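Long-range contacts in uncharacterized protein YhfS (Escherichia coli, PDB 4J8L), which is of unknown function but carries pyridoxal phosphate covalently attached to a lysine within a two-domain fold related to the aminotransferases: residues 139-144 against 275-280; 152-157 against 178-183; 96-101 against 144-149. All coordinates share one frame; numbering follows the deposited sequence.

Contact 1. Residues 139-144 against 275-280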
ATOM      1  N   LEU A 139       4.361  11.858  -9.024  1.00 19.08           N
ATOM      2  CA  LEU A 139       4.135  10.761  -8.098  1.00 18.62           C
ATOM      3  C   LEU A 139       2.724  10.890  -7.555  1.00 18.76           C
ATOM      4  O   LEU A 139       2.308  11.963  -7.122  1.00 19.74           O
ATOM      5  CB  LEU A 139       5.151  10.792  -6.952  1.00 19.71           C
ATOM      6  CG  LEU A 139       5.028   9.660  -5.918  1.00 23.73           C
ATOM      7  CD1 LEU A 139       6.396   9.133  -5.502  1.00 21.34           C
ATOM      8  CD2 LEU A 139       4.260  10.136  -4.694  1.00 27.68           C
ATOM      9  N   VAL A 140       1.980   9.791  -7.580  1.00 19.92           N
ATOM     10  CA  VAL A 140       0.615   9.816  -7.071  1.00 18.96           C
ATOM     11  C   VAL A 140       0.457   8.736  -6.015  1.00 20.26           C
ATOM     12  O   VAL A 140       0.746   7.566  -6.272  1.00 19.00           O
ATOM     13  CB  VAL A 140      -0.423   9.590  -8.195  1.00 22.10           C
ATOM     14  CG1 VAL A 140      -1.834   9.814  -7.663  1.00 23.12           C
ATOM     15  CG2 VAL A 140      -0.142  10.502  -9.396  1.00 22.64           C
ATOM     16  N   GLN A 141       0.018   9.121  -4.819  1.00 18.65           N
ATOM     17  CA  GLN A 141      -0.223   8.114  -3.786  1.00 15.77           C
ATOM     18  C   GLN A 141      -1.623   7.541  -3.947  1.00 16.07           C
ATOM     19  O   GLN A 141      -2.591   8.277  -4.128  1.00 18.48           O
ATOM     20  CB  GLN A 141      -0.027   8.687  -2.375  1.00 16.18           C
ATOM     21  CG  GLN A 141      -0.158   7.625  -1.283  1.00 15.62           C
ATOM     22  CD  GLN A 141       0.311   8.094   0.073  1.00 18.43           C
ATOM     23  OE1 GLN A 141       1.223   8.917   0.185  1.00 19.95           O
ATOM     24  NE2 GLN A 141      -0.315   7.575   1.122  1.00 18.18           N
ATOM     25  N   HIS A 142      -1.722   6.215  -3.878  1.00 17.18           N
ATOM     26  CA  HIS A 142      -3.003   5.540  -4.032  1.00 15.92           C
ATOM     27  C   HIS A 142      -3.876   5.702  -2.776  1.00 17.97           C
ATOM     28  O   HIS A 142      -5.019   6.164  -2.854  1.00 18.70           O
ATOM     29  CB  HIS A 142      -2.774   4.058  -4.370  1.00 15.35           C
ATOM     30  CG  HIS A 142      -3.975   3.377  -4.953  1.00 16.52           C
ATOM     31  ND1 HIS A 142      -3.880   2.314  -5.827  1.00 16.62           N
ATOM     32  CD2 HIS A 142      -5.301   3.606  -4.782  1.00 17.91           C
ATOM     33  CE1 HIS A 142      -5.093   1.923  -6.178  1.00 17.36           C
ATOM     34  NE2 HIS A 142      -5.973   2.689  -5.555  1.00 17.46           N
ATOM     35  N   THR A 143      -3.341   5.328  -1.618  1.00 17.67           N
ATOM     36  CA  THR A 143      -4.080   5.518  -0.373  1.00 16.77           C
ATOM     37  C   THR A 143      -4.206   7.003  -0.043  1.00 17.64           C
ATOM     38  O   THR A 143      -3.482   7.835  -0.587  1.00 18.90           O
ATOM     39  CB  THR A 143      -3.427   4.801   0.817  1.00 18.45           C
ATOM     40  OG1 THR A 143      -2.059   5.211   0.940  1.00 18.04           O
ATOM     41  CG2 THR A 143      -3.507   3.291   0.630  1.00 17.23           C
ATOM     42  N   ARG A 144      -5.123   7.310   0.863  1.00 18.24           N
ATOM     43  CA  ARG A 144      -5.408   8.689   1.248  1.00 19.08           C
ATOM     44  C   ARG A 144      -4.374   9.285   2.202  1.00 21.18           C
ATOM     45  O   ARG A 144      -4.066   8.711   3.249  1.00 21.98           O
ATOM     46  CB  ARG A 144      -6.797   8.774   1.884  1.00 20.33           C
ATOM     47  CG  ARG A 144      -7.932   8.242   1.012  1.00 23.14           C
ATOM     48  CD  ARG A 144      -7.945   8.911  -0.354  1.00 20.62           C
ATOM     49  NE  ARG A 144      -9.152   8.593  -1.120  1.00 24.59           N
ATOM     50  CZ  ARG A 144      -9.334   8.904  -2.401  1.00 26.13           C
ATOM     51  NH1 ARG A 144      -8.377   9.521  -3.083  1.00 21.17           N
ATOM     52  NH2 ARG A 144     -10.472   8.591  -3.005  1.00 27.55           N
ATOM     53  N   ASN A 275      -9.127   5.629   5.105  1.00 19.50           N
ATOM     54  CA  ASN A 275      -7.794   5.236   4.681  1.00 18.77           C
ATOM     55  C   ASN A 275      -6.778   6.095   5.415  1.00 21.54           C
ATOM     56  O   ASN A 275      -6.535   7.251   5.051  1.00 24.08           O
ATOM     57  CB  ASN A 275      -7.641   5.367   3.174  1.00 21.56           C
ATOM     58  CG  ASN A 275      -7.993   4.084   2.457  1.00 20.94           C
ATOM     59  OD1 ASN A 275      -9.156   3.848   2.124  1.00 21.17           O
ATOM     60  ND2 ASN A 275      -6.989   3.238   2.232  1.00 20.00           N
ATOM     61  N   ALA A 276      -6.218   5.534   6.482  1.00 21.51           N
ATOM     62  CA  ALA A 276      -5.326   6.280   7.360  1.00 23.51           C
ATOM     63  C   ALA A 276      -4.075   5.489   7.762  1.00 25.70           C
ATOM     64  O   ALA A 276      -3.900   5.176   8.932  1.00 23.77           O
ATOM     65  CB  ALA A 276      -6.095   6.721   8.609  1.00 24.98           C
ATOM     66  N   GLN A 277      -3.209   5.147   6.811  1.00 17.76           N
ATOM     67  CA  GLN A 277      -3.415   5.402   5.389  1.00 16.12           C
ATOM     68  C   GLN A 277      -4.033   4.160   4.752  1.00 17.82           C
ATOM     69  O   GLN A 277      -4.696   4.251   3.723  1.00 19.59           O
ATOM     70  CB  GLN A 277      -2.102   5.797   4.715  1.00 21.34           C
ATOM     71  CG  GLN A 277      -1.504   7.068   5.322  1.00 24.16           C
ATOM     72  CD  GLN A 277      -0.387   7.659   4.487  1.00 28.07           C
ATOM     73  OE1 GLN A 277       0.403   6.937   3.884  1.00 26.94           O
ATOM     74  NE2 GLN A 277      -0.314   8.989   4.450  1.00 26.96           N
ATOM     75  N   SER A 278      -3.825   3.003   5.375  1.00 17.29           N
ATOM     76  CA  SER A 278      -4.552   1.807   4.975  1.00 18.35           C
ATOM     77  C   SER A 278      -5.974   1.944   5.495  1.00 21.58           C
ATOM     78  O   SER A 278      -6.228   2.723   6.409  1.00 19.71           O
ATOM     79  CB  SER A 278      -3.898   0.539   5.541  1.00 19.97           C
ATOM     80  OG  SER A 278      -4.470  -0.629   4.958  1.00 20.84           O
ATOM     81  N   LYS A 279      -6.903   1.190   4.918  1.00 21.68           N
ATOM     82  CA  LYS A 279      -8.301   1.295   5.308  1.00 21.39           C
ATOM     83  C   LYS A 279      -8.501   0.624   6.669  1.00 22.04           C
ATOM     84  O   LYS A 279      -8.285  -0.582   6.824  1.00 20.07           O
ATOM     85  CB  LYS A 279      -9.199   0.695   4.221  1.00 23.29           C
ATOM     86  CG  LYS A 279     -10.680   1.021   4.332  1.00 21.94           C
ATOM     87  CD  LYS A 279     -11.397   0.609   3.051  1.00 23.00           C
ATOM     88  CE  LYS A 279     -12.901   0.763   3.175  1.00 20.12           C
ATOM     89  NZ  LYS A 279     -13.616   0.324   1.930  1.00 23.26           N
ATOM     90  N   VAL A 280      -8.878   1.434   7.657  1.00 16.44           N
ATOM     91  CA  VAL A 280      -8.983   1.021   9.053  1.00 15.47           C
ATOM     92  C   VAL A 280     -10.146   1.759   9.713  1.00 17.07           C
ATOM     93  O   VAL A 280     -10.782   2.620   9.095  1.00 18.04           O
ATOM     94  CB  VAL A 280      -7.704   1.388   9.851  1.00 17.01           C
ATOM     95  CG1 VAL A 280      -6.499   0.628   9.315  1.00 18.64           C
ATOM     96  CG2 VAL A 280      -7.460   2.893   9.807  1.00 20.24           C
TER
HETATM   97  O   HOH W   1       1.811  10.164   2.583  1.00 26.55           O
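With CG anti to its backbone N (chi1 -175°) and the chain extended beyond, Gln-141 reaches from the end of its strand toward Gln-277, whose own CG stands anti to the carbonyl carbon (chi1 -60°). The two side chains cross at about a right angle, their amide planes 64° apart. NE2 of Gln-141 makes a weak, bent hydrogen bond to OE1 of Gln-277 (2.9 Å), while one water joins the other halves of the amides, giving a hydrogen to OE1 of Gln-141 and taking one from NE2 of Gln-277. Glutamine suits both places because each amide can donate and accept at once. The same NE2 of Gln-141 also donates, close to its amide plane, to OG1 of Thr-143 at 2.9 Å, a straighter bond that helps fix the amide's rotation.

Beside this polar link, CB of Thr-143 lies 3.2 Å from the carbonyl O of Gln-277, and its methyl CG2 is 3.8 Å from ND2 of Asn-275. That ND2 donates to Gln-277 O at 2.9 Å, a bond within the turn that also holds the cis peptide between Ala-276 and Gln-277. Aliphatic contact completes the join: CG of Arg-144 rests 3.6 Å from CB of Asn-275. The guanidinium leads away to Phe-4 O and Tyr-151, and OD1 of Asn-275 is taken by Leu-6 N, so Phe-4 and Leu-6, from the N-terminal part of the chain, bond to one side chain each.

Residues 139-144 run off strand 137-141, which pairs with strands 92-96 and 167-170 and is covered by helices 74-86 and 153-162. Residues 276-278 form the bend of the hairpin between strands 268-275 and 279-285, so the contact sets the tip of one sheet's hairpin against the loop end of the other sheet.

Contact 2. Residues 152-157 against 178-183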
ATOM      1  N   VAL A 152     -10.083  10.384  -7.753  1.00 26.13           N
ATOM      2  CA  VAL A 152     -10.088   9.072  -8.391  1.00 22.79           C
ATOM      3  C   VAL A 152      -8.737   8.860  -9.053  1.00 22.92           C
ATOM      4  O   VAL A 152      -8.339   9.648  -9.913  1.00 24.76           O
ATOM      5  CB  VAL A 152     -11.199   8.984  -9.454  1.00 25.54           C
ATOM      6  CG1 VAL A 152     -11.115   7.659 -10.204  1.00 27.61           C
ATOM      7  CG2 VAL A 152     -12.563   9.162  -8.804  1.00 29.72           C
ATOM      8  N   LEU A 153      -8.030   7.811  -8.636  1.00 22.03           N
ATOM      9  CA  LEU A 153      -6.684   7.536  -9.133  1.00 22.13           C
ATOM     10  C   LEU A 153      -6.602   7.580 -10.657  1.00 23.50           C
ATOM     11  O   LEU A 153      -5.757   8.285 -11.221  1.00 22.94           O
ATOM     12  CB  LEU A 153      -6.191   6.180  -8.624  1.00 20.45           C
ATOM     13  CG  LEU A 153      -4.761   5.790  -9.017  1.00 19.75           C
ATOM     14  CD1 LEU A 153      -3.764   6.846  -8.551  1.00 22.24           C
ATOM     15  CD2 LEU A 153      -4.387   4.428  -8.455  1.00 22.57           C
ATOM     16  N   ALA A 154      -7.496   6.846 -11.317  1.00 21.58           N
ATOM     17  CA  ALA A 154      -7.483   6.737 -12.776  1.00 23.02           C
ATOM     18  C   ALA A 154      -7.632   8.091 -13.469  1.00 23.94           C
ATOM     19  O   ALA A 154      -7.041   8.326 -14.525  1.00 28.23           O
ATOM     20  CB  ALA A 154      -8.568   5.775 -13.243  1.00 23.10           C
ATOM     21  N   ASP A 155      -8.415   8.983 -12.870  1.00 24.36           N
ATOM     22  CA  ASP A 155      -8.658  10.291 -13.470  1.00 27.13           C
ATOM     23  C   ASP A 155      -7.449  11.209 -13.340  1.00 29.99           C
ATOM     24  O   ASP A 155      -7.138  11.977 -14.256  1.00 26.43           O
ATOM     25  CB  ASP A 155      -9.906  10.942 -12.872  1.00 31.48           C
ATOM     26  CG  ASP A 155     -11.169  10.164 -13.191  1.00 34.76           C
ATOM     27  OD1 ASP A 155     -11.134   9.319 -14.113  1.00 37.78           O
ATOM     28  OD2 ASP A 155     -12.193  10.395 -12.522  1.00 36.40           O
ATOM     29  N   VAL A 156      -6.762  11.128 -12.207  1.00 26.29           N
ATOM     30  CA  VAL A 156      -5.538  11.895 -12.030  1.00 26.91           C
ATOM     31  C   VAL A 156      -4.485  11.399 -13.018  1.00 25.24           C
ATOM     32  O   VAL A 156      -3.798  12.195 -13.669  1.00 24.54           O
ATOM     33  CB  VAL A 156      -5.012  11.776 -10.589  1.00 27.64           C
ATOM     34  CG1 VAL A 156      -3.616  12.369 -10.473  1.00 24.28           C
ATOM     35  CG2 VAL A 156      -5.973  12.461  -9.622  1.00 24.03           C
ATOM     36  N   LEU A 157      -4.375  10.076 -13.137  1.00 22.02           N
ATOM     37  CA  LEU A 157      -3.432   9.466 -14.069  1.00 22.52           C
ATOM     38  C   LEU A 157      -3.739   9.815 -15.524  1.00 26.06           C
ATOM     39  O   LEU A 157      -2.824  10.090 -16.299  1.00 28.41           O
ATOM     40  CB  LEU A 157      -3.384   7.944 -13.881  1.00 21.02           C
ATOM     41  CG  LEU A 157      -2.831   7.509 -12.521  1.00 21.53           C
ATOM     42  CD1 LEU A 157      -2.997   6.007 -12.328  1.00 18.14           C
ATOM     43  CD2 LEU A 157      -1.367   7.904 -12.378  1.00 23.00           C
ATOM     44  N   VAL A 178      -8.156  -3.378  -4.018  1.00 16.00           N
ATOM     45  CA  VAL A 178      -9.005  -2.608  -4.924  1.00 17.61           C
ATOM     46  C   VAL A 178      -8.954  -3.194  -6.329  1.00 18.03           C
ATOM     47  O   VAL A 178      -8.117  -4.055  -6.631  1.00 18.45           O
ATOM     48  CB  VAL A 178      -8.594  -1.117  -4.993  1.00 16.80           C
ATOM     49  CG1 VAL A 178      -8.624  -0.488  -3.597  1.00 19.33           C
ATOM     50  CG2 VAL A 178      -7.212  -0.961  -5.615  1.00 17.85           C
ATOM     51  N   ALA A 179      -9.850  -2.733  -7.192  1.00 18.13           N
ATOM     52  CA  ALA A 179      -9.958  -3.316  -8.531  1.00 19.83           C
ATOM     53  C   ALA A 179      -8.713  -3.099  -9.398  1.00 20.34           C
ATOM     54  O   ALA A 179      -8.278  -4.009 -10.113  1.00 20.34           O
ATOM     55  CB  ALA A 179     -11.197  -2.789  -9.240  1.00 18.99           C
ATOM     56  N   ARG A 180      -8.153  -1.891  -9.353  1.00 20.12           N
ATOM     57  CA  ARG A 180      -7.029  -1.542 -10.221  1.00 18.21           C
ATOM     58  C   ARG A 180      -5.949  -0.751  -9.485  1.00 20.35           C
ATOM     59  O   ARG A 180      -6.233   0.295  -8.911  1.00 19.22           O
ATOM     60  CB  ARG A 180      -7.516  -0.723 -11.420  1.00 20.35           C
ATOM     61  CG  ARG A 180      -8.440  -1.490 -12.375  1.00 20.56           C
ATOM     62  CD  ARG A 180      -8.622  -0.740 -13.706  1.00 24.09           C
ATOM     63  NE  ARG A 180      -9.325   0.531 -13.541  1.00 28.20           N
ATOM     64  CZ  ARG A 180      -9.408   1.473 -14.478  1.00 30.22           C
ATOM     65  NH1 ARG A 180      -8.825   1.298 -15.658  1.00 29.65           N
ATOM     66  NH2 ARG A 180     -10.071   2.594 -14.233  1.00 29.12           N
ATOM     67  N   ILE A 181      -4.715  -1.248  -9.509  1.00 17.89           N
ATOM     68  CA  ILE A 181      -3.584  -0.459  -9.029  1.00 16.03           C
ATOM     69  C   ILE A 181      -3.097   0.470 -10.141  1.00 16.57           C
ATOM     70  O   ILE A 181      -3.590   0.400 -11.264  1.00 17.49           O
ATOM     71  CB  ILE A 181      -2.437  -1.326  -8.465  1.00 15.96           C
ATOM     72  CG1 ILE A 181      -1.810  -2.214  -9.537  1.00 18.27           C
ATOM     73  CG2 ILE A 181      -2.956  -2.222  -7.342  1.00 19.29           C
ATOM     74  CD1 ILE A 181      -0.522  -2.890  -9.060  1.00 18.94           C
ATOM     75  N   GLY A 182      -2.141   1.338  -9.828  1.00 16.67           N
ATOM     76  CA  GLY A 182      -1.737   2.406 -10.745  1.00 17.70           C
ATOM     77  C   GLY A 182      -1.435   1.955 -12.167  1.00 18.73           C
ATOM     78  O   GLY A 182      -1.962   2.522 -13.125  1.00 18.71           O
ATOM     79  N   CYS A 183      -0.598   0.931 -12.318  1.00 19.04           N
ATOM     80  CA  CYS A 183      -0.215   0.475 -13.657  1.00 17.91           C
ATOM     81  C   CYS A 183      -1.377  -0.140 -14.431  1.00 19.67           C
ATOM     82  O   CYS A 183      -1.263  -0.380 -15.633  1.00 25.09           O
ATOM     83  CB  CYS A 183       0.956  -0.513 -13.598  1.00 19.85           C
ATOM     84  SG  CYS A 183       0.602  -2.063 -12.752  1.00 19.28           S
TER
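Apolar contact centres on Gly-182, which two leucines one helical turn apart approach. Leu-153, with CG anti to its backbone N (chi1 -177°), brings CD2 to 4.0 Å from CA of Gly-182. Leu-157 has CG anti to its carbonyl carbon instead (chi1 -65°), and its CD1 lies 3.7 Å from O of the glycine and 4.1 Å from its CA. Glycine suits this place because, with no side chain, it lets both leucine ends come directly up to its main chain; Ile-181, next to it, turns its CB away from the helix.

The helix concerned, 153-162, is the connection of a right-handed beta-alpha-beta crossover between the parallel neighbours 137-141 and 167-170. Leucine suits these positions because its branched end can touch helix, strand and loop at once: Leu-153 also touches Val-140 and Thr-169, and Leu-157 touches Val-140, Ala-167 and Thr-169. Residues 178-183 belong to the loop that leads on toward strand 189-193.

A second kind of contact sets a charged group beside a methyl. NH2 of Arg-180 lies 3.7 Å from CB of Ala-154, at the more exposed side of the interface, where a small residue on the helix suits the broad guanidinium.

No hydrogen bond crosses the contact. Val-152 stands at the N-cap position, its O accepting from Val-156 N at 3.2 Å, and Gly-182 N donates to OD1 of Asp-171.

Contact 3. Residues 96-101 against 144-149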
ATOM      1  N   HIS A  96       1.022  15.829  -4.914  1.00 23.76           N
ATOM      2  CA  HIS A  96      -0.244  16.324  -4.390  1.00 21.35           C
ATOM      3  C   HIS A  96      -0.017  17.276  -3.211  1.00 23.86           C
ATOM      4  O   HIS A  96       0.990  17.173  -2.509  1.00 23.62           O
ATOM      5  CB  HIS A  96      -1.089  15.118  -3.966  1.00 22.35           C
ATOM      6  CG  HIS A  96      -2.380  15.463  -3.286  1.00 22.18           C
ATOM      7  ND1 HIS A  96      -3.228  16.451  -3.737  1.00 24.47           N
ATOM      8  CD2 HIS A  96      -2.979  14.920  -2.199  1.00 23.09           C
ATOM      9  CE1 HIS A  96      -4.289  16.511  -2.950  1.00 28.01           C
ATOM     10  NE2 HIS A  96      -4.161  15.592  -2.009  1.00 24.51           N
ATOM     11  N   ASP A  97      -0.952  18.204  -3.010  1.00 23.61           N
ATOM     12  CA  ASP A  97      -0.894  19.158  -1.901  1.00 26.22           C
ATOM     13  C   ASP A  97      -1.342  18.510  -0.597  1.00 30.07           C
ATOM     14  O   ASP A  97      -2.452  18.742  -0.120  1.00 31.15           O
ATOM     15  CB  ASP A  97      -1.748  20.393  -2.217  1.00 31.71           C
ATOM     16  CG  ASP A  97      -1.567  21.517  -1.205  1.00 37.13           C
ATOM     17  OD1 ASP A  97      -0.668  21.431  -0.340  1.00 36.09           O
ATOM     18  OD2 ASP A  97      -2.324  22.507  -1.290  1.00 39.80           O
ATOM     19  N   ALA A  98      -0.453  17.696  -0.038  1.00 24.99           N
ATOM     20  CA  ALA A  98      -0.711  16.934   1.179  1.00 25.40           C
ATOM     21  C   ALA A  98       0.630  16.361   1.623  1.00 28.31           C
ATOM     22  O   ALA A  98       1.569  16.319   0.830  1.00 25.98           O
ATOM     23  CB  ALA A  98      -1.705  15.811   0.897  1.00 26.17           C
ATOM     24  N   PRO A  99       0.735  15.911   2.885  1.00 30.11           N
ATOM     25  CA  PRO A  99       2.023  15.379   3.347  1.00 24.22           C
ATOM     26  C   PRO A  99       2.581  14.254   2.469  1.00 22.54           C
ATOM     27  O   PRO A  99       1.909  13.253   2.202  1.00 25.95           O
ATOM     28  CB  PRO A  99       1.690  14.840   4.741  1.00 31.25           C
ATOM     29  CG  PRO A  99       0.555  15.702   5.200  1.00 33.82           C
ATOM     30  CD  PRO A  99      -0.267  15.942   3.969  1.00 34.68           C
ATOM     31  N   VAL A 100       3.815  14.429   2.013  1.00 21.93           N
ATOM     32  CA  VAL A 100       4.499  13.380   1.274  1.00 18.06           C
ATOM     33  C   VAL A 100       4.911  12.271   2.242  1.00 17.42           C
ATOM     34  O   VAL A 100       5.320  12.557   3.378  1.00 19.23           O
ATOM     35  CB  VAL A 100       5.742  13.946   0.544  1.00 21.12           C
ATOM     36  CG1 VAL A 100       6.449  12.855  -0.255  1.00 21.70           C
ATOM     37  CG2 VAL A 100       5.339  15.127  -0.356  1.00 22.18           C
ATOM     38  N   TYR A 101       4.771  11.016   1.812  1.00 17.13           N
ATOM     39  CA  TYR A 101       5.142   9.874   2.650  1.00 16.16           C
ATOM     40  C   TYR A 101       6.582  10.067   3.126  1.00 19.20           C
ATOM     41  O   TYR A 101       7.436  10.458   2.342  1.00 18.59           O
ATOM     42  CB  TYR A 101       4.995   8.545   1.893  1.00 17.43           C
ATOM     43  CG  TYR A 101       5.207   7.401   2.847  1.00 18.27           C
ATOM     44  CD1 TYR A 101       4.174   6.952   3.652  1.00 19.77           C
ATOM     45  CD2 TYR A 101       6.463   6.817   2.991  1.00 16.15           C
ATOM     46  CE1 TYR A 101       4.373   5.922   4.566  1.00 18.80           C
ATOM     47  CE2 TYR A 101       6.676   5.800   3.906  1.00 14.83           C
ATOM     48  CZ  TYR A 101       5.624   5.358   4.687  1.00 18.89           C
ATOM     49  OH  TYR A 101       5.827   4.350   5.598  1.00 19.01           O
ATOM     50  N   ARG A 144      -5.123   7.310   0.863  1.00 18.24           N
ATOM     51  CA  ARG A 144      -5.408   8.689   1.248  1.00 19.08           C
ATOM     52  C   ARG A 144      -4.374   9.285   2.202  1.00 21.18           C
ATOM     53  O   ARG A 144      -4.066   8.711   3.249  1.00 21.98           O
ATOM     54  CB  ARG A 144      -6.797   8.774   1.884  1.00 20.33           C
ATOM     55  CG  ARG A 144      -7.932   8.242   1.012  1.00 23.14           C
ATOM     56  CD  ARG A 144      -7.945   8.911  -0.354  1.00 20.62           C
ATOM     57  NE  ARG A 144      -9.152   8.593  -1.120  1.00 24.59           N
ATOM     58  CZ  ARG A 144      -9.334   8.904  -2.401  1.00 26.13           C
ATOM     59  NH1 ARG A 144      -8.377   9.521  -3.083  1.00 21.17           N
ATOM     60  NH2 ARG A 144     -10.472   8.591  -3.005  1.00 27.55           N
ATOM     61  N   GLN A 145      -3.878  10.471   1.859  1.00 19.95           N
ATOM     62  CA  GLN A 145      -2.874  11.153   2.670  1.00 21.53           C
ATOM     63  C   GLN A 145      -3.497  12.054   3.725  1.00 29.11           C
ATOM     64  O   GLN A 145      -2.844  12.433   4.700  1.00 26.52           O
ATOM     65  CB  GLN A 145      -1.975  11.992   1.766  1.00 21.62           C
ATOM     66  CG  GLN A 145      -1.154  11.152   0.799  1.00 18.25           C
ATOM     67  CD  GLN A 145      -0.677  11.965  -0.379  1.00 21.56           C
ATOM     68  OE1 GLN A 145      -1.323  11.984  -1.426  1.00 22.92           O
ATOM     69  NE2 GLN A 145       0.452  12.658  -0.213  1.00 21.81           N
ATOM     70  N   GLN A 146      -4.762  12.403   3.520  1.00 26.47           N
ATOM     71  CA  GLN A 146      -5.487  13.242   4.457  1.00 27.43           C
ATOM     72  C   GLN A 146      -6.969  12.971   4.239  1.00 30.26           C
ATOM     73  O   GLN A 146      -7.358  12.545   3.146  1.00 28.82           O
ATOM     74  CB  GLN A 146      -5.141  14.712   4.218  1.00 29.68           C
ATOM     75  CG  GLN A 146      -5.452  15.196   2.828  1.00 27.88           C
ATOM     76  CD  GLN A 146      -4.833  16.542   2.535  1.00 34.38           C
ATOM     77  OE1 GLN A 146      -4.198  17.147   3.398  1.00 37.85           O
ATOM     78  NE2 GLN A 146      -5.010  17.018   1.307  1.00 34.50           N
ATOM     79  N   PRO A 147      -7.794  13.176   5.278  1.00 28.67           N
ATOM     80  CA  PRO A 147      -9.208  12.772   5.252  1.00 29.53           C
ATOM     81  C   PRO A 147      -9.994  13.338   4.077  1.00 30.63           C
ATOM     82  O   PRO A 147     -10.883  12.668   3.551  1.00 28.01           O
ATOM     83  CB  PRO A 147      -9.760  13.349   6.559  1.00 33.51           C
ATOM     84  CG  PRO A 147      -8.591  13.445   7.452  1.00 32.61           C
ATOM     85  CD  PRO A 147      -7.420  13.766   6.578  1.00 28.78           C
ATOM     86  N   GLN A 148      -9.667  14.559   3.671  1.00 26.81           N
ATOM     87  CA  GLN A 148     -10.411  15.238   2.615  1.00 31.50           C
ATOM     88  C   GLN A 148     -10.080  14.773   1.197  1.00 30.55           C
ATOM     89  O   GLN A 148     -10.743  15.193   0.250  1.00 31.22           O
ATOM     90  CB  GLN A 148     -10.201  16.751   2.702  1.00 33.90           C
ATOM     91  CG  GLN A 148      -8.757  17.180   2.506  1.00 35.38           C
ATOM     92  CD  GLN A 148      -8.030  17.395   3.822  1.00 40.63           C
ATOM     93  OE1 GLN A 148      -8.098  16.559   4.729  1.00 34.61           O
ATOM     94  NE2 GLN A 148      -7.341  18.530   3.939  1.00 44.58           N
ATOM     95  N   ASP A 149      -9.063  13.927   1.037  1.00 26.67           N
ATOM     96  CA  ASP A 149      -8.683  13.476  -0.302  1.00 26.95           C
ATOM     97  C   ASP A 149      -9.716  12.517  -0.891  1.00 26.65           C
ATOM     98  O   ASP A 149     -10.026  11.473  -0.308  1.00 24.88           O
ATOM     99  CB  ASP A 149      -7.298  12.827  -0.306  1.00 25.04           C
ATOM    100  CG  ASP A 149      -6.176  13.839  -0.175  1.00 24.65           C
ATOM    101  OD1 ASP A 149      -6.435  15.059  -0.334  1.00 28.68           O
ATOM    102  OD2 ASP A 149      -5.031  13.409   0.085  1.00 23.66           O
TER
HETATM  103  O   HOH W   2       1.968  14.878  -1.396  1.00 20.09           O
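A His-carboxylate hydrogen bond between His-96 and Asp-149 ties the end of strand 92-96 to the loop after its parallel neighbour 137-141. The side chains meet tip to tip: NE2 of His-96 donates to OD1 of Asp-149 at 2.9 Å, the oxygen lying at the ring edge and in its plane, while the ring nitrogen comes from above the carboxylate plane, 45° out of it. From the opposite face of that carboxylate, NE2 of Gln-146 reaches the same OD1 at 2.9 Å. Gln-146 carries CG between its backbone N and carbonyl carbon (chi1 59°), and from there the chain runs extended to the amide, whose NE2 also makes a weak bond to Asp-97 O (3.4 Å). Asn-121 ND2 also bonds OD1, and Phe-120 N engages His-96 ND1, so the imidazole is held at both nitrogens. An alanine in place of Asp-149 would probably leave His-96 NE2, Gln-146 NE2 and Asn-121 ND2 without their shared acceptor, and the glutamine amide freer to turn.

A second grip comes from Gln-145, whose NE2 donates to Pro-99 O at 2.9 Å from above the carbonyl plane and also to a water bound by His-96 O and Ala-98 O. Its OE1 lies 3.5 Å from CD2 of His-96, near the ring plane. CB of Ala-98 touches both glutamines, 3.9 Å from CB of Gln-145 and 3.5 Å from NE2 of Gln-146; a methyl is small enough for so close an approach.

Residues 146-149 form a type I beta turn, and Asp-97 centres an inverse gamma turn: turns at the C-terminal ends of neighbouring parallel strands, consistent with the alpha/beta large domain of the aminotransferase-type PLP fold.

How the contacts relate
Contacts 1 and 2 are largely buried, whereas contact 3 is partly buried and lies nearer the surface. Contact 1 joins the seven-stranded mixed beta-sheet to the four-stranded antiparallel one; contacts 2 and 3 stay inside the aminotransferase-like part. All three gather around strand 137-141: contact 1 uses its end, contact 3 the loop beyond, and contact 2 the helix that follows. Chemistry changes accordingly, from leucine packing in contact 2 to amides and bridging water in contacts 1 and 3, with a carboxylate and imidazole added in contact 3. Arg-144 lies in a segment of both contacts 1 and 3 but touches across only in contact 1; Gln-277 touches Tyr-101, while His-142 packs against Leu-153 and Val-178 to join contacts 1 and 2.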